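Local coordinates for protein hydrogenase (NiFe) small subunit HydA (Allochromatium vinosum, PDB 3MYR) that carries three iron-sulfur clusters and, paired with the nickel-containing large subunit, probably passes electrons between hydrogen and an electron acceptor, at residues V6-F11 and G16-L21; A55-A60 and L97-E102; P120-N125 and F255-G260; G84-T87 and S92-S95. All blocks are in the same frame, centred on the assembly; numbering follows the deposited sequence.

Contact 1. Residues V6-F11 and G16-L21; sequences VIWLSF and GCTESL. With SF4 (iron/sulfur cluster), chain I.
Trp8 and Leu21 supply the apolar part of this contact, in which strand 5-10 of the flavodoxin-like domain of the small subunit meets helix 16-23. The two side chains reach toward each other head-on from strand and helix: the six-membered ring of the indole brings Trp8 CZ3 to 3.6 Å from CD2 of Leu21, and CH2 of the same Trp8 ring is 3.9 Å from that Leu21 CD2 methyl. With CG of Trp8 anti to the backbone N (chi1 -170°), the indole reaches out from the strand to span the distance to the helix.

Thr18 meets the neighbouring stretch of the indole, from CZ2 round to NE1. Thr18 OG1 sits 3.4 Å from Trp8 CZ2, obliquely placed. Thr18 OG1 is 3.5 Å from Trp8 NE1, but the angle is too poor for a hydrogen bond; the hydroxyl is paired instead with NE2 of His42, whose imidazole also stacks on the indole. With Trp8 cut back to an alanine, a gap would probably open between strand and helix, and His42 would lose its stacking partner.

Metal coordination falls to the residue just before Thr18: Cys17 SG holds FE2 of the [4Fe-4S] cluster at 2.3 Å, while Gly16 brings its CA against the sulfide S3. Within about one turn the helix thus goes from metal ligand to apolar packing, and contact with Trp8, without a hydrogen bond, joins the sheet to the helix that bears a cluster ligand.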
loop_
_atom_site.group_PDB
_atom_site.type_symbol
_atom_site.label_atom_id
_atom_site.label_comp_id
_atom_site.label_asym_id
_atom_site.label_seq_id
_atom_site.Cartn_x
_atom_site.Cartn_y
_atom_site.Cartn_z
ATOM N N VAL A 6 -17.650 3.478 -15.908
ATOM C CA VAL A 6 -16.191 3.397 -15.819
ATOM C C VAL A 6 -15.747 2.046 -15.242
ATOM O O VAL A 6 -16.266 1.592 -14.212
ATOM C CB VAL A 6 -15.632 4.537 -14.986
ATOM C CG1 VAL A 6 -14.101 4.326 -14.819
ATOM C CG2 VAL A 6 -15.961 5.918 -15.670
ATOM N N ILE A 7 -14.897 1.332 -15.970
ATOM C CA ILE A 7 -14.382 0.077 -15.514
ATOM C C ILE A 7 -12.874 0.245 -15.265
ATOM O O ILE A 7 -12.137 0.676 -16.177
ATOM C CB ILE A 7 -14.565 -1.012 -16.552
ATOM C CG1 ILE A 7 -16.091 -1.332 -16.659
ATOM C CG2 ILE A 7 -13.870 -2.354 -16.028
ATOM C CD1 ILE A 7 -16.414 -2.304 -17.830
ATOM N N TRP A 8 -12.442 -0.053 -14.030
ATOM C CA TRP A 8 -11.065 0.133 -13.605
ATOM C C TRP A 8 -10.398 -1.246 -13.585
ATOM O O TRP A 8 -10.804 -2.122 -12.786
ATOM C CB TRP A 8 -11.010 0.801 -12.221
ATOM C CG TRP A 8 -9.600 1.209 -11.882
ATOM C CD1 TRP A 8 -8.542 0.360 -11.582
ATOM C CD2 TRP A 8 -9.074 2.541 -11.792
ATOM N NE1 TRP A 8 -7.429 1.096 -11.239
ATOM C CE2 TRP A 8 -7.720 2.430 -11.390
ATOM C CE3 TRP A 8 -9.639 3.837 -11.933
ATOM C CZ2 TRP A 8 -6.921 3.556 -11.135
ATOM C CZ3 TRP A 8 -8.820 4.927 -11.773
ATOM C CH2 TRP A 8 -7.475 4.775 -11.342
ATOM N N LEU A 9 -9.424 -1.478 -14.475
ATOM C CA LEU A 9 -8.710 -2.784 -14.484
ATOM C C LEU A 9 -7.393 -2.608 -13.797
ATOM O O LEU A 9 -6.616 -1.669 -14.137
ATOM C CB LEU A 9 -8.458 -3.255 -15.928
ATOM C CG LEU A 9 -9.722 -3.407 -16.817
ATOM C CD1 LEU A 9 -9.359 -3.777 -18.265
ATOM C CD2 LEU A 9 -10.561 -4.467 -16.125
ATOM N N SER A 10 -7.082 -3.495 -12.856
ATOM C CA SER A 10 -5.802 -3.419 -12.112
ATOM C C SER A 10 -4.955 -4.629 -12.483
ATOM O O SER A 10 -5.377 -5.760 -12.234
ATOM C CB SER A 10 -6.107 -3.455 -10.588
ATOM O OG SER A 10 -6.885 -2.329 -10.278
ATOM N N PHE A 11 -3.789 -4.438 -13.084
ATOM C CA PHE A 11 -3.054 -5.628 -13.585
ATOM C C PHE A 11 -1.712 -5.781 -12.821
ATOM O O PHE A 11 -1.735 -5.962 -11.575
ATOM C CB PHE A 11 -2.895 -5.463 -15.118
ATOM C CG PHE A 11 -4.219 -5.614 -15.893
ATOM C CD1 PHE A 11 -5.122 -6.627 -15.563
ATOM C CD2 PHE A 11 -4.510 -4.808 -16.987
ATOM C CE1 PHE A 11 -6.270 -6.882 -16.345
ATOM C CE2 PHE A 11 -5.680 -5.015 -17.753
ATOM C CZ PHE A 11 -6.566 -6.051 -17.431
ATOM N N GLY A 16 -0.413 2.281 -6.211
ATOM C CA GLY A 16 -0.118 3.724 -6.172
ATOM C C GLY A 16 -1.032 4.607 -6.995
ATOM O O GLY A 16 -1.378 5.743 -6.556
ATOM N N CYS A 17 -1.456 4.126 -8.168
ATOM C CA CYS A 17 -2.263 4.984 -9.014
ATOM C C CYS A 17 -3.655 5.139 -8.453
ATOM O O CYS A 17 -4.253 6.216 -8.539
ATOM C CB CYS A 17 -2.261 4.480 -10.506
ATOM S SG CYS A 17 -0.575 4.540 -11.233
ATOM N N THR A 18 -4.226 4.059 -7.896
ATOM C CA THR A 18 -5.513 4.208 -7.232
ATOM C C THR A 18 -5.412 5.090 -5.974
ATOM O O THR A 18 -6.270 5.930 -5.728
ATOM C CB THR A 18 -6.087 2.759 -6.841
ATOM O OG1 THR A 18 -6.581 2.190 -8.059
ATOM C CG2 THR A 18 -7.224 2.895 -5.785
ATOM N N GLU A 19 -4.321 4.930 -5.200
ATOM C CA GLU A 19 -4.177 5.752 -4.001
ATOM C C GLU A 19 -4.121 7.184 -4.460
ATOM O O GLU A 19 -4.698 8.036 -3.828
ATOM C CB GLU A 19 -2.906 5.428 -3.178
ATOM C CG GLU A 19 -3.055 4.068 -2.508
ATOM C CD GLU A 19 -3.848 4.114 -1.193
ATOM O OE1 GLU A 19 -4.009 3.021 -0.619
ATOM O OE2 GLU A 19 -4.242 5.184 -0.655
ATOM N N SER A 20 -3.376 7.444 -5.532
ATOM C CA SER A 20 -3.220 8.819 -6.005
ATOM C C SER A 20 -4.626 9.405 -6.311
ATOM O O SER A 20 -4.994 10.511 -5.885
ATOM C CB SER A 20 -2.366 8.859 -7.286
ATOM O OG SER A 20 -2.215 10.201 -7.678
ATOM N N LEU A 21 -5.415 8.660 -7.069
ATOM C CA LEU A 21 -6.797 9.064 -7.386
ATOM C C LEU A 21 -7.581 9.453 -6.119
ATOM O O LEU A 21 -8.334 10.418 -6.130
ATOM C CB LEU A 21 -7.541 7.888 -8.067
ATOM C CG LEU A 21 -9.061 8.058 -8.306
ATOM C CD1 LEU A 21 -9.425 9.205 -9.256
ATOM C CD2 LEU A 21 -9.697 6.697 -8.773
HETATM FE FE1 SF4 I . 4.178 3.583 -10.311
HETATM FE FE2 SF4 I . 1.427 3.491 -10.772
HETATM FE FE3 SF4 I . 3.162 1.590 -11.934
HETATM FE FE4 SF4 I . 2.534 1.867 -9.026
HETATM S S1 SF4 I . 1.114 1.138 -10.859
HETATM S S2 SF4 I . 4.434 1.328 -10.095
HETATM S S3 SF4 I . 2.602 4.139 -8.856
HETATM S S4 SF4 I . 3.163 3.816 -12.314
#

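Contact 2. Residues A55-A60 and L97-E102; sequences AARLQA and LMETVE
Arg57 and Glu99 form an interhelical salt bridge between helices 50-63 and 93-101, neighbours in the flavodoxin-like domain that both pack against strand 5-10, Arg57 on Ile7 and Thr100 on Leu9. The axes of the short segments stay 11.4 Å apart at an angle of 42°, so long side chains have to cover the distance. Arg57 does so with a chain that bends at chi3 (68°), swinging its guanidinium toward Glu99.

One carboxylate oxygen takes both contacts. Glu99 OE2 accepts a nearly straight bond from Arg57 NH2 at 2.9 Å through its anti lone pair, and a weak one from Arg57 NH1 at 3.4 Å. The two flat groups are almost coplanar, 13° apart, with the carboxylate at the guanidinium edge. Thr100 OG1 also lies 3.1 Å from Arg57 NH2, oblique to the guanidinium, and is hydrogen-bonded to Ile96 O in its own helix, while Leu58 CD2 approaches Glu99 OE2 to 3.9 Å.

A methionine in place of Arg57 would probably leave Glu99 without its opposite charge across the helices. Since NH1 also pairs with Glu54, the guanidinium is paired with two acids, which is likely to favour its positive charge and to limit its rotation.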
loop_
_atom_site.group_PDB
_atom_site.type_symbol
_atom_site.label_atom_id
_atom_site.label_comp_id
_atom_site.label_asym_id
_atom_site.label_seq_id
_atom_site.Cartn_x
_atom_site.Cartn_y
_atom_site.Cartn_z
ATOM N N ALA A 55 -19.244 -10.518 -12.288
ATOM C CA ALA A 55 -20.541 -10.298 -12.935
ATOM C C ALA A 55 -20.796 -8.784 -13.065
ATOM O O ALA A 55 -21.382 -8.362 -14.031
ATOM C CB ALA A 55 -21.701 -11.022 -12.157
ATOM N N ALA A 56 -20.302 -7.959 -12.135
ATOM C CA ALA A 56 -20.574 -6.541 -12.255
ATOM C C ALA A 56 -19.780 -5.957 -13.426
ATOM O O ALA A 56 -20.293 -5.074 -14.157
ATOM C CB ALA A 56 -20.231 -5.788 -10.922
ATOM N N ARG A 57 -18.533 -6.408 -13.622
ATOM C CA ARG A 57 -17.778 -5.891 -14.761
ATOM C C ARG A 57 -18.485 -6.313 -16.082
ATOM O O ARG A 57 -18.661 -5.491 -16.993
ATOM C CB ARG A 57 -16.303 -6.341 -14.744
ATOM C CG ARG A 57 -15.588 -6.131 -16.044
ATOM C CD ARG A 57 -14.115 -6.584 -15.994
ATOM N NE ARG A 57 -13.935 -8.019 -15.874
ATOM C CZ ARG A 57 -13.943 -8.865 -16.901
ATOM N NH1 ARG A 57 -13.836 -10.163 -16.657
ATOM N NH2 ARG A 57 -14.083 -8.439 -18.164
ATOM N N LEU A 58 -18.885 -7.582 -16.179
ATOM C CA LEU A 58 -19.511 -8.076 -17.416
ATOM C C LEU A 58 -20.855 -7.386 -17.699
ATOM O O LEU A 58 -21.191 -7.096 -18.841
ATOM C CB LEU A 58 -19.668 -9.627 -17.399
ATOM C CG LEU A 58 -18.322 -10.384 -17.238
ATOM C CD1 LEU A 58 -18.636 -11.886 -17.013
ATOM C CD2 LEU A 58 -17.460 -10.215 -18.475
ATOM N N GLN A 59 -21.626 -7.119 -16.655
ATOM C CA GLN A 59 -22.900 -6.444 -16.856
ATOM C C GLN A 59 -22.678 -4.962 -17.271
ATOM O O GLN A 59 -23.338 -4.430 -18.159
ATOM C CB GLN A 59 -23.729 -6.540 -15.590
ATOM C CG GLN A 59 -25.161 -5.946 -15.737
ATOM C CD GLN A 59 -25.894 -5.782 -14.393
ATOM O OE1 GLN A 59 -25.477 -6.334 -13.370
ATOM N NE2 GLN A 59 -26.975 -5.003 -14.396
ATOM N N ALA A 60 -21.692 -4.311 -16.682
ATOM C CA ALA A 60 -21.288 -3.006 -17.195
ATOM C C ALA A 60 -20.919 -3.049 -18.661
ATOM O O ALA A 60 -21.316 -2.170 -19.395
ATOM C CB ALA A 60 -20.130 -2.382 -16.343
ATOM N N LEU A 97 -7.890 -7.708 -20.553
ATOM C CA LEU A 97 -7.655 -6.455 -21.247
ATOM C C LEU A 97 -8.356 -6.444 -22.606
ATOM O O LEU A 97 -9.178 -5.517 -22.885
ATOM C CB LEU A 97 -6.148 -6.203 -21.422
ATOM C CG LEU A 97 -5.796 -4.997 -22.330
ATOM C CD1 LEU A 97 -6.089 -3.715 -21.487
ATOM C CD2 LEU A 97 -4.286 -4.999 -22.632
ATOM N N MET A 98 -8.086 -7.461 -23.431
ATOM C CA MET A 98 -8.548 -7.416 -24.803
ATOM C C MET A 98 -10.055 -7.525 -24.799
ATOM O O MET A 98 -10.720 -6.819 -25.548
ATOM C CB MET A 98 -7.903 -8.521 -25.706
ATOM C CG MET A 98 -6.333 -8.350 -25.849
ATOM S SD MET A 98 -5.807 -6.640 -26.113
ATOM C CE MET A 98 -6.340 -6.487 -27.847
ATOM N N GLU A 99 -10.616 -8.365 -23.922
ATOM C CA GLU A 99 -12.077 -8.534 -23.926
ATOM C C GLU A 99 -12.791 -7.247 -23.352
ATOM O O GLU A 99 -13.816 -6.846 -23.864
ATOM C CB GLU A 99 -12.436 -9.808 -23.163
ATOM C CG GLU A 99 -13.727 -9.731 -22.360
ATOM C CD GLU A 99 -13.885 -10.869 -21.303
ATOM O OE1 GLU A 99 -14.020 -12.041 -21.737
ATOM O OE2 GLU A 99 -13.877 -10.597 -20.064
ATOM N N THR A 100 -12.207 -6.554 -22.369
ATOM C CA THR A 100 -12.871 -5.421 -21.781
ATOM C C THR A 100 -12.740 -4.161 -22.664
ATOM O O THR A 100 -13.691 -3.377 -22.780
ATOM C CB THR A 100 -12.257 -5.138 -20.418
ATOM O OG1 THR A 100 -12.293 -6.353 -19.665
ATOM C CG2 THR A 100 -13.023 -4.098 -19.676
ATOM N N VAL A 101 -11.609 -3.978 -23.343
ATOM C CA VAL A 101 -11.462 -2.775 -24.177
ATOM C C VAL A 101 -12.233 -2.933 -25.501
ATOM O O VAL A 101 -12.486 -1.948 -26.155
ATOM C CB VAL A 101 -9.995 -2.348 -24.469
ATOM C CG1 VAL A 101 -9.191 -2.216 -23.165
ATOM C CG2 VAL A 101 -9.315 -3.344 -25.424
ATOM N N GLU A 102 -12.596 -4.141 -25.904
ATOM C CA GLU A 102 -13.171 -4.327 -27.254
ATOM C C GLU A 102 -14.338 -3.357 -27.561
ATOM O O GLU A 102 -14.353 -2.727 -28.583
ATOM C CB GLU A 102 -13.655 -5.757 -27.506
ATOM C CG GLU A 102 -14.007 -5.913 -29.013
ATOM C CD GLU A 102 -14.422 -7.306 -29.383
ATOM O OE1 GLU A 102 -14.466 -7.576 -30.608
ATOM O OE2 GLU A 102 -14.720 -8.128 -28.471
#

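Contact 3. Residues P120-N125 and F255-G260; sequences PQARPN and FWDAGG
Asp257 receives the backbone of Arg123 on its carboxylate: Arg123 N donates to Asp257 OD2 at 2.9 Å with an N-H...acceptor angle of 160°, reaching the oxygen on its syn side and 19° out of the carboxylate plane. The donor belongs to a type VIa beta turn, Ala122 to Asn125, built round the cis peptide before Pro124. The turn lies in the N-terminal, flavodoxin-like part of the chain and the acceptor in the C-terminal part, so this single bond ties two regions distant in sequence.

Beside it the packing is close. Ala122 CA is 3.3 Å from Asp257 OD2, and Ala122 CB rests 3.7 Å from Trp256 CB. The aliphatic part of the Arg123 side chain passes obliquely across the same carboxylate, with Arg123 CB 3.8 Å from Asp257 OD1. Its guanidinium makes no salt bridge there, Arg123 NH2 remaining 4.6 Å from Asp257 OD1.

The partner of OD1 comes from the other subunit. Arg48 of the large subunit forms a salt bridge with Asp257 OD1 and a hydrogen bond with Arg123 O, stitching both sides of the contact to the heterodimer interface. Further in, the side chain of Trp256 lies about 5 Å from the [4Fe-4S] cluster that Cys147 helps to bind. Phe255 backs the indole, its CZ 3.2 Å above the ring plane of Trp256 and displaced toward the rim.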
loop_
_atom_site.group_PDB
_atom_site.type_symbol
_atom_site.label_atom_id
_atom_site.label_comp_id
_atom_site.label_asym_id
_atom_site.label_seq_id
_atom_site.Cartn_x
_atom_site.Cartn_y
_atom_site.Cartn_z
ATOM N N PRO A 120 7.541 -3.266 -13.974
ATOM C CA PRO A 120 7.615 -4.695 -14.396
ATOM C C PRO A 120 8.380 -4.891 -15.730
ATOM O O PRO A 120 9.004 -5.941 -15.979
ATOM C CB PRO A 120 6.129 -5.096 -14.600
ATOM C CG PRO A 120 5.344 -4.123 -13.636
ATOM C CD PRO A 120 6.157 -2.765 -13.872
ATOM N N GLN A 121 8.417 -3.848 -16.530
ATOM C CA GLN A 121 9.100 -3.906 -17.813
ATOM C C GLN A 121 10.580 -3.496 -17.756
ATOM O O GLN A 121 11.320 -3.726 -18.727
ATOM C CB GLN A 121 8.357 -3.072 -18.855
ATOM C CG GLN A 121 8.818 -3.387 -20.257
ATOM C CD GLN A 121 9.186 -2.177 -21.054
ATOM O OE1 GLN A 121 8.619 -2.027 -22.131
ATOM N NE2 GLN A 121 9.923 -1.202 -20.470
ATOM N N ALA A 122 11.044 -2.965 -16.618
ATOM C CA ALA A 122 12.430 -2.576 -16.513
ATOM C C ALA A 122 13.317 -3.853 -16.647
ATOM O O ALA A 122 12.911 -4.976 -16.243
ATOM C CB ALA A 122 12.662 -1.888 -15.124
ATOM N N ARG A 123 14.552 -3.693 -17.160
ATOM C CA ARG A 123 15.449 -4.852 -17.328
ATOM C C ARG A 123 15.537 -5.723 -16.096
ATOM O O ARG A 123 15.833 -5.219 -15.014
ATOM C CB ARG A 123 16.875 -4.358 -17.703
ATOM C CG ARG A 123 16.909 -3.998 -19.187
ATOM C CD ARG A 123 18.049 -3.071 -19.613
ATOM N NE ARG A 123 19.394 -3.442 -19.111
ATOM C CZ ARG A 123 20.408 -2.545 -18.991
ATOM N NH1 ARG A 123 21.606 -2.927 -18.546
ATOM N NH2 ARG A 123 20.232 -1.235 -19.313
ATOM N N PRO A 124 15.444 -7.067 -16.273
ATOM C CA PRO A 124 15.384 -7.759 -17.566
ATOM C C PRO A 124 13.946 -8.179 -17.911
ATOM O O PRO A 124 13.757 -9.076 -18.712
ATOM C CB PRO A 124 16.239 -9.030 -17.315
ATOM C CG PRO A 124 15.942 -9.358 -15.862
ATOM C CD PRO A 124 15.949 -7.949 -15.202
ATOM N N ASN A 125 12.957 -7.502 -17.366
ATOM C CA ASN A 125 11.561 -7.805 -17.676
ATOM C C ASN A 125 11.177 -9.311 -17.509
ATOM O O ASN A 125 10.853 -9.986 -18.465
ATOM C CB ASN A 125 11.231 -7.323 -19.088
ATOM C CG ASN A 125 9.711 -7.301 -19.347
ATOM O OD1 ASN A 125 8.898 -7.676 -18.490
ATOM N ND2 ASN A 125 9.347 -6.930 -20.497
ATOM N N PHE A 255 12.100 5.023 -17.658
ATOM C CA PHE A 255 12.904 5.886 -16.815
ATOM C C PHE A 255 13.728 5.069 -15.830
ATOM O O PHE A 255 14.742 5.543 -15.367
ATOM C CB PHE A 255 12.044 6.938 -16.070
ATOM C CG PHE A 255 11.264 6.376 -14.897
ATOM C CD1 PHE A 255 11.786 6.502 -13.585
ATOM C CD2 PHE A 255 9.980 5.840 -15.081
ATOM C CE1 PHE A 255 11.058 6.032 -12.496
ATOM C CE2 PHE A 255 9.198 5.385 -13.978
ATOM C CZ PHE A 255 9.722 5.508 -12.681
ATOM N N TRP A 256 13.281 3.851 -15.515
ATOM C CA TRP A 256 14.040 2.990 -14.598
ATOM C C TRP A 256 15.379 2.595 -15.172
ATOM O O TRP A 256 16.274 2.234 -14.416
ATOM C CB TRP A 256 13.298 1.673 -14.304
ATOM C CG TRP A 256 11.937 1.924 -13.643
ATOM C CD1 TRP A 256 10.714 1.773 -14.216
ATOM C CD2 TRP A 256 11.707 2.271 -12.278
ATOM N NE1 TRP A 256 9.709 2.109 -13.315
ATOM C CE2 TRP A 256 10.291 2.368 -12.100
ATOM C CE3 TRP A 256 12.566 2.532 -11.182
ATOM C CZ2 TRP A 256 9.696 2.695 -10.858
ATOM C CZ3 TRP A 256 12.000 2.873 -9.944
ATOM C CH2 TRP A 256 10.555 3.015 -9.798
ATOM N N ASP A 257 15.494 2.596 -16.498
ATOM C CA ASP A 257 16.707 2.134 -17.119
ATOM C C ASP A 257 17.513 3.281 -17.694
ATOM O O ASP A 257 18.232 3.069 -18.652
ATOM C CB ASP A 257 16.390 1.055 -18.195
ATOM C CG ASP A 257 15.879 -0.278 -17.543
ATOM O OD1 ASP A 257 16.552 -0.703 -16.569
ATOM O OD2 ASP A 257 14.816 -0.868 -17.947
ATOM N N ALA A 258 17.396 4.479 -17.136
ATOM C CA ALA A 258 18.151 5.598 -17.696
ATOM C C ALA A 258 19.537 5.789 -17.059
ATOM O O ALA A 258 20.003 6.889 -17.062
ATOM C CB ALA A 258 17.324 6.937 -17.587
ATOM N N GLY A 259 20.223 4.777 -16.569
ATOM C CA GLY A 259 21.521 5.010 -15.901
ATOM C C GLY A 259 21.221 5.250 -14.413
ATOM O O GLY A 259 20.106 5.165 -14.012
ATOM N N GLY A 260 22.137 5.556 -13.541
ATOM C CA GLY A 260 21.610 5.737 -12.132
ATOM C C GLY A 260 20.798 7.011 -11.866
ATOM O O GLY A 260 20.982 8.051 -12.499
#

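Contact 4. Residues G84-T87 and S92-S95; sequences GFST and SNYS
Ser86 OG is gripped by two partners: it donates to Asn93 OD1 and accepts from a water at 2.8 Å. The first bond, Ser86 OG to Asn93 OD1, is modelled at only 2.5 Å, a length too short to be trusted in detail. The setting is a small two-stranded beta hairpin, 87-88 with 91-92, whose second strand runs straight into helix 93-101.

The same water ties the site together. It also donates to Thr87 O at 2.9 Å and accepts from Asn93 ND2 at 2.9 Å, so it joins both segments through three bonds. The bond from ND2 to the water supports the modelled orientation of the Asn93 amide; the serine bond agrees with it, though its length is doubtful. Thr87 O has a further partner in Thr36 of the large subunit, and this places the hairpin at the heterodimer interface.

Backbone contacts run alongside. Asn93 N donates to Ser86 O at 3.0 Å, tilted 27° from the carbonyl plane, and the same Ser86 O receives a CA-H...O contact from Ser92 CA at 3.5 Å. Next along, Thr87 and Ser92 form an antiparallel non-hydrogen-bonded pair whose side chains splay apart. The chi1 of Thr87 (63°) turns CG2 anti to the carbonyl carbon, which brings Thr87 CG2 to 4.1 Å from Ser92 CA.

The hydroxyl of Ser92 serves the helix instead. As the N-cap residue, Ser92 offers OG to Ser95 N at 3.1 Å, with an N-H...acceptor angle of 160°.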
loop_
_atom_site.group_PDB
_atom_site.type_symbol
_atom_site.label_atom_id
_atom_site.label_comp_id
_atom_site.label_asym_id
_atom_site.label_seq_id
_atom_site.Cartn_x
_atom_site.Cartn_y
_atom_site.Cartn_z
ATOM N N GLY A 84 0.037 -17.426 -16.912
ATOM C CA GLY A 84 0.042 -17.554 -15.440
ATOM C C GLY A 84 0.789 -16.509 -14.600
ATOM O O GLY A 84 0.584 -16.417 -13.375
ATOM N N PHE A 85 1.623 -15.672 -15.234
ATOM C CA PHE A 85 2.249 -14.558 -14.487
ATOM C C PHE A 85 1.234 -13.608 -13.794
ATOM O O PHE A 85 1.498 -13.120 -12.701
ATOM C CB PHE A 85 3.132 -13.690 -15.401
ATOM C CG PHE A 85 4.431 -14.359 -15.859
ATOM C CD1 PHE A 85 4.885 -14.191 -17.175
ATOM C CD2 PHE A 85 5.165 -15.196 -15.010
ATOM C CE1 PHE A 85 6.089 -14.819 -17.621
ATOM C CE2 PHE A 85 6.351 -15.827 -15.440
ATOM C CZ PHE A 85 6.828 -15.624 -16.736
ATOM N N SER A 86 0.072 -13.347 -14.387
ATOM C CA SER A 86 -0.868 -12.423 -13.702
ATOM C C SER A 86 -2.256 -12.806 -14.196
ATOM O O SER A 86 -2.526 -12.728 -15.401
ATOM C CB SER A 86 -0.583 -10.981 -14.124
ATOM O OG SER A 86 -1.344 -10.017 -13.349
ATOM N N THR A 87 -3.121 -13.260 -13.292
ATOM C CA THR A 87 -4.472 -13.705 -13.702
ATOM C C THR A 87 -5.445 -13.145 -12.667
ATOM O O THR A 87 -5.029 -12.719 -11.533
ATOM C CB THR A 87 -4.536 -15.285 -13.646
ATOM O OG1 THR A 87 -4.321 -15.661 -12.290
ATOM C CG2 THR A 87 -3.415 -15.916 -14.502
ATOM N N SER A 92 -6.010 -14.711 -17.769
ATOM C CA SER A 92 -4.823 -13.896 -17.823
ATOM C C SER A 92 -5.215 -12.458 -17.955
ATOM O O SER A 92 -6.274 -12.121 -18.475
ATOM C CB SER A 92 -3.960 -14.329 -19.028
ATOM O OG SER A 92 -4.663 -13.978 -20.211
ATOM N N ASN A 93 -4.345 -11.564 -17.490
ATOM C CA ASN A 93 -4.601 -10.141 -17.637
ATOM C C ASN A 93 -4.790 -9.823 -19.117
ATOM O O ASN A 93 -5.604 -8.945 -19.477
ATOM C CB ASN A 93 -3.408 -9.322 -17.134
ATOM C CG ASN A 93 -3.341 -9.191 -15.588
ATOM O OD1 ASN A 93 -2.378 -8.599 -15.077
ATOM N ND2 ASN A 93 -4.235 -9.857 -14.862
ATOM N N TYR A 94 -3.985 -10.450 -19.978
ATOM C CA TYR A 94 -4.045 -10.101 -21.400
ATOM C C TYR A 94 -5.423 -10.386 -21.980
ATOM O O TYR A 94 -6.055 -9.542 -22.688
ATOM C CB TYR A 94 -3.000 -10.894 -22.186
ATOM C CG TYR A 94 -3.128 -10.666 -23.673
ATOM C CD1 TYR A 94 -2.766 -9.421 -24.202
ATOM C CD2 TYR A 94 -3.785 -11.597 -24.513
ATOM C CE1 TYR A 94 -2.909 -9.130 -25.555
ATOM C CE2 TYR A 94 -3.934 -11.317 -25.908
ATOM C CZ TYR A 94 -3.472 -10.071 -26.409
ATOM O OH TYR A 94 -3.602 -9.661 -27.742
ATOM N N SER A 95 -5.943 -11.552 -21.611
ATOM C CA SER A 95 -7.313 -11.942 -22.038
ATOM C C SER A 95 -8.402 -10.924 -21.541
ATOM O O SER A 95 -9.315 -10.515 -22.289
ATOM C CB SER A 95 -7.585 -13.319 -21.452
ATOM O OG SER A 95 -8.813 -13.711 -21.852
HETATM O O HOH W 1 -3.763 -10.152 -12.002
#

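Contacts 1 and 4 are buried, whereas contacts 2 and 3 are only partly so, and their chemistry does not simply follow depth. Contact 1 is mainly apolar and adjoins a metal centre; contact 4, equally enclosed, is polar and includes a water. Contact 2 relies on charge between two helices packed on the sheet, toward the surface, and contact 3 on a carboxylate shared with the large subunit. Helix 93-101 is common to contacts 2 and 4, which use its body and its start. Strand 5-10 of contact 1 touches contact 2 through Ile7 and Leu9, and Phe11 just beyond the strand reaches contact 4. Contact 3 stands apart, touching none of the others.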